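Local coordinates for protein putative branched-chain-amino-acid aminotransferase (Thermotoga maritima MSB8, PDB 3CSW) that probably transfers the amino group of leucine, isoleucine or valine to 2-oxoglutarate, using pyridoxal 5'-phosphate as cofactor, at residues 88-99 with 110-118. Sequence-based numbering, arbitrary orientation.
Sequences GADEFKQEVRIK and LFVFSPLNI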
loop_
_atom_site.group_PDB
_atom_site.type_symbol
_atom_site.label_atom_id
_atom_site.label_comp_id
_atom_site.label_asym_id
_atom_site.label_seq_id
_atom_site.Cartn_x
_atom_site.Cartn_y
_atom_site.Cartn_z
ATOM N N GLY A 88 21.339 39.384 11.695
ATOM C CA GLY A 88 20.988 39.393 10.284
ATOM C C GLY A 88 19.720 40.176 9.997
ATOM O O GLY A 88 19.699 41.007 9.084
ATOM N N ALA A 89 18.663 39.893 10.765
ATOM C CA ALA A 89 17.380 40.588 10.657
ATOM C C ALA A 89 17.537 42.082 10.932
ATOM O O ALA A 89 16.841 42.906 10.330
ATOM C CB ALA A 89 16.366 39.989 11.641
ATOM N N ASP A 90 18.459 42.425 11.830
ATOM C CA ASP A 90 18.702 43.828 12.205
ATOM C C ASP A 90 19.282 44.697 11.096
ATOM O O ASP A 90 19.342 45.918 11.247
ATOM C CB ASP A 90 19.609 43.925 13.448
ATOM C CG ASP A 90 18.856 43.664 14.762
ATOM O OD1 ASP A 90 17.708 43.152 14.729
ATOM O OD2 ASP A 90 19.432 43.964 15.834
ATOM N N GLU A 91 19.698 44.079 9.995
ATOM C CA GLU A 91 20.294 44.802 8.872
ATOM C C GLU A 91 19.294 45.174 7.775
ATOM O O GLU A 91 19.690 45.586 6.681
ATOM C CB GLU A 91 21.450 43.981 8.280
ATOM C CG GLU A 91 22.436 43.536 9.352
ATOM C CD GLU A 91 23.877 43.623 8.913
ATOM O OE1 GLU A 91 24.213 43.080 7.834
ATOM O OE2 GLU A 91 24.672 44.240 9.660
ATOM N N PHE A 92 18.004 45.045 8.077
ATOM C CA PHE A 92 16.926 45.321 7.123
ATOM C C PHE A 92 15.984 46.323 7.772
ATOM O O PHE A 92 15.914 46.395 9.002
ATOM C CB PHE A 92 16.179 44.016 6.774
ATOM C CG PHE A 92 17.006 43.024 5.977
ATOM C CD1 PHE A 92 17.941 42.205 6.609
ATOM C CD2 PHE A 92 16.843 42.906 4.593
ATOM C CE1 PHE A 92 18.723 41.304 5.875
ATOM C CE2 PHE A 92 17.600 42.003 3.859
ATOM C CZ PHE A 92 18.543 41.196 4.500
ATOM N N LYS A 93 15.286 47.123 6.970
ATOM C CA LYS A 93 14.310 48.093 7.511
ATOM C C LYS A 93 12.934 47.574 7.133
ATOM O O LYS A 93 12.072 48.312 6.665
ATOM C CB LYS A 93 14.552 49.498 6.930
ATOM N N GLN A 94 12.737 46.287 7.378
ATOM C CA GLN A 94 11.672 45.526 6.748
ATOM C C GLN A 94 11.689 44.113 7.318
ATOM O O GLN A 94 12.728 43.656 7.790
ATOM C CB GLN A 94 12.010 45.478 5.261
ATOM C CG GLN A 94 11.019 44.826 4.360
ATOM C CD GLN A 94 11.461 44.898 2.916
ATOM O OE1 GLN A 94 12.538 45.446 2.609
ATOM N NE2 GLN A 94 10.640 44.350 2.012
ATOM N N GLU A 95 10.561 43.416 7.268
ATOM C CA GLU A 95 10.526 42.008 7.695
ATOM C C GLU A 95 11.354 41.136 6.737
ATOM O O GLU A 95 11.403 41.410 5.521
ATOM C CB GLU A 95 9.093 41.467 7.754
ATOM C CG GLU A 95 8.092 42.272 8.615
ATOM C CD GLU A 95 8.399 42.291 10.107
ATOM O OE1 GLU A 95 9.498 41.871 10.515
ATOM O OE2 GLU A 95 7.536 42.761 10.877
ATOM N N VAL A 96 12.014 40.107 7.288
ATOM C CA VAL A 96 12.798 39.175 6.490
ATOM C C VAL A 96 12.267 37.733 6.535
ATOM O O VAL A 96 11.641 37.305 7.509
ATOM C CB VAL A 96 14.323 39.192 6.884
ATOM C CG1 VAL A 96 14.908 40.567 6.670
ATOM C CG2 VAL A 96 14.544 38.782 8.319
ATOM N N ARG A 97 12.489 37.021 5.427
ATOM C CA ARG A 97 12.385 35.571 5.361
ATOM C C ARG A 97 13.792 35.077 5.630
ATOM O O ARG A 97 14.744 35.672 5.156
ATOM C CB ARG A 97 11.947 35.115 3.970
ATOM C CG ARG A 97 11.997 33.594 3.755
ATOM C CD ARG A 97 11.699 33.179 2.297
ATOM N NE ARG A 97 10.280 33.332 1.938
ATOM C CZ ARG A 97 9.711 34.437 1.436
ATOM N NH1 ARG A 97 10.417 35.556 1.213
ATOM N NH2 ARG A 97 8.404 34.422 1.155
ATOM N N ILE A 98 13.927 33.995 6.391
ATOM C CA ILE A 98 15.242 33.446 6.735
ATOM C C ILE A 98 15.230 31.939 6.477
ATOM O O ILE A 98 14.358 31.252 6.982
ATOM C CB ILE A 98 15.595 33.676 8.238
ATOM C CG1 ILE A 98 15.384 35.150 8.663
ATOM C CG2 ILE A 98 17.022 33.238 8.500
ATOM C CD1 ILE A 98 15.320 35.367 10.175
ATOM N N LYS A 99 16.183 31.444 5.687
ATOM C CA LYS A 99 16.358 30.010 5.439
ATOM C C LYS A 99 17.636 29.592 6.138
ATOM O O LYS A 99 18.632 30.299 6.041
ATOM C CB LYS A 99 16.496 29.698 3.948
ATOM C CG LYS A 99 15.328 30.128 3.083
ATOM C CD LYS A 99 15.716 30.154 1.588
ATOM C CE LYS A 99 15.034 31.328 0.828
ATOM N NZ LYS A 99 15.788 31.740 -0.399
ATOM N N LEU A 110 24.356 27.486 7.073
ATOM C CA LEU A 110 24.232 28.637 6.179
ATOM C C LEU A 110 22.897 29.308 6.422
ATOM O O LEU A 110 21.861 28.648 6.363
ATOM C CB LEU A 110 24.316 28.211 4.713
ATOM C CG LEU A 110 23.963 29.221 3.609
ATOM C CD1 LEU A 110 25.007 30.301 3.525
ATOM C CD2 LEU A 110 23.830 28.492 2.278
ATOM N N PHE A 111 22.924 30.616 6.686
ATOM C CA PHE A 111 21.695 31.399 6.856
ATOM C C PHE A 111 21.548 32.277 5.625
ATOM O O PHE A 111 22.546 32.824 5.147
ATOM C CB PHE A 111 21.771 32.306 8.073
ATOM C CG PHE A 111 21.917 31.594 9.402
ATOM C CD1 PHE A 111 23.136 31.043 9.790
ATOM C CD2 PHE A 111 20.859 31.572 10.310
ATOM C CE1 PHE A 111 23.291 30.445 11.049
ATOM C CE2 PHE A 111 21.012 30.977 11.571
ATOM C CZ PHE A 111 22.224 30.409 11.934
ATOM N N VAL A 112 20.329 32.404 5.109
ATOM C CA VAL A 112 20.057 33.281 3.971
ATOM C C VAL A 112 18.943 34.232 4.407
ATOM O O VAL A 112 17.870 33.787 4.808
ATOM C CB VAL A 112 19.634 32.500 2.686
ATOM C CG1 VAL A 112 19.531 33.440 1.493
ATOM C CG2 VAL A 112 20.603 31.376 2.374
ATOM N N PHE A 113 19.217 35.536 4.364
ATOM C CA PHE A 113 18.234 36.560 4.739
ATOM C C PHE A 113 17.788 37.341 3.510
ATOM O O PHE A 113 18.629 37.813 2.765
ATOM C CB PHE A 113 18.841 37.547 5.727
ATOM C CG PHE A 113 19.299 36.932 7.026
ATOM C CD1 PHE A 113 20.556 36.360 7.134
ATOM C CD2 PHE A 113 18.501 37.001 8.162
ATOM C CE1 PHE A 113 20.995 35.836 8.330
ATOM C CE2 PHE A 113 18.935 36.466 9.370
ATOM C CZ PHE A 113 20.185 35.882 9.455
ATOM N N SER A 114 16.481 37.465 3.298
ATOM C CA SER A 114 15.948 38.253 2.184
ATOM C C SER A 114 14.648 38.941 2.573
ATOM O O SER A 114 13.948 38.489 3.465
ATOM C CB SER A 114 15.731 37.388 0.937
ATOM O OG SER A 114 14.754 36.391 1.140
ATOM N N PRO A 115 14.319 40.051 1.915
ATOM C CA PRO A 115 13.117 40.763 2.339
ATOM C C PRO A 115 11.880 39.906 2.197
ATOM O O PRO A 115 11.749 39.212 1.198
ATOM C CB PRO A 115 13.063 41.956 1.376
ATOM C CG PRO A 115 14.476 42.146 0.937
ATOM C CD PRO A 115 14.995 40.740 0.806
ATOM N N LEU A 116 11.005 39.934 3.202
ATOM C CA LEU A 116 9.749 39.196 3.164
ATOM C C LEU A 116 8.747 40.082 2.451
ATOM O O LEU A 116 8.324 41.128 2.977
ATOM C CB LEU A 116 9.246 38.876 4.576
ATOM C CG LEU A 116 7.950 38.061 4.681
ATOM C CD1 LEU A 116 8.218 36.611 4.363
ATOM C CD2 LEU A 116 7.327 38.189 6.059
ATOM N N ASN A 117 8.393 39.690 1.235
ATOM C CA ASN A 117 7.396 40.425 0.469
ATOM C C ASN A 117 6.161 39.539 0.404
ATOM O O ASN A 117 6.060 38.625 -0.422
ATOM C CB ASN A 117 7.937 40.850 -0.909
ATOM C CG ASN A 117 8.804 42.122 -0.834
ATOM O OD1 ASN A 117 8.447 43.094 -0.165
ATOM N ND2 ASN A 117 9.939 42.112 -1.523
ATOM N N ILE A 118 5.252 39.816 1.334
ATOM C CA ILE A 118 4.068 39.015 1.557
ATOM C C ILE A 118 2.880 39.702 0.887
ATOM O O ILE A 118 2.577 40.853 1.209
ATOM C CB ILE A 118 3.831 38.825 3.090
ATOM C CG1 ILE A 118 2.788 37.744 3.339
ATOM C CG2 ILE A 118 3.466 40.166 3.789
ATOM C CD1 ILE A 118 3.211 36.375 2.793
HETATM O O HOH W 1 15.627 34.038 2.808
#
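The Phe113 ring is clamped on both faces: Gly88 CA sits 3.8 Å from the ring centroid on one, Ile98 CG2 4.2 Å from it on the other, both CH-pi contacts, while Val96 CG2 meets the edge. Glycine suits position 88 because a CB there would run into the Phe113 ring. Phe92 crosses Phe113 at about a right angle; Val96 CG1 lies over the rim of one Phe92 face and Gly88 O is at its edge, in the ring plane. Arg97 points to the other side of the sheet from Phe113, and Leu116 CD1, from the loop after the strand, lies over the rim of one guanidinium face. Branched Ile98, CG1 anti to its carbonyl carbon (chi1 -50°), runs alongside Phe113, with CG1 3.7 Å from Phe113 CD2. Trimming Ile98 to an alanine removes these branches and would probably leave a gap over that ring face. Strands 96-102 and 109-115 form an antiparallel hairpin in the N-terminal part of this class-IV aminotransferase, helix 78-89 packing against the Ile98 and Phe113 face. Paired backbone bonds join Arg97 with Ser114 and Lys99 with Val112; a nearly straight one from Leu116 N to Glu95 O (2.8 Å) extends the pairing. A water donates to Arg97 O and Val112 O and also bonds Ser114 OG. Lys99 reaches Glu35 of the second subunit in a salt bridge.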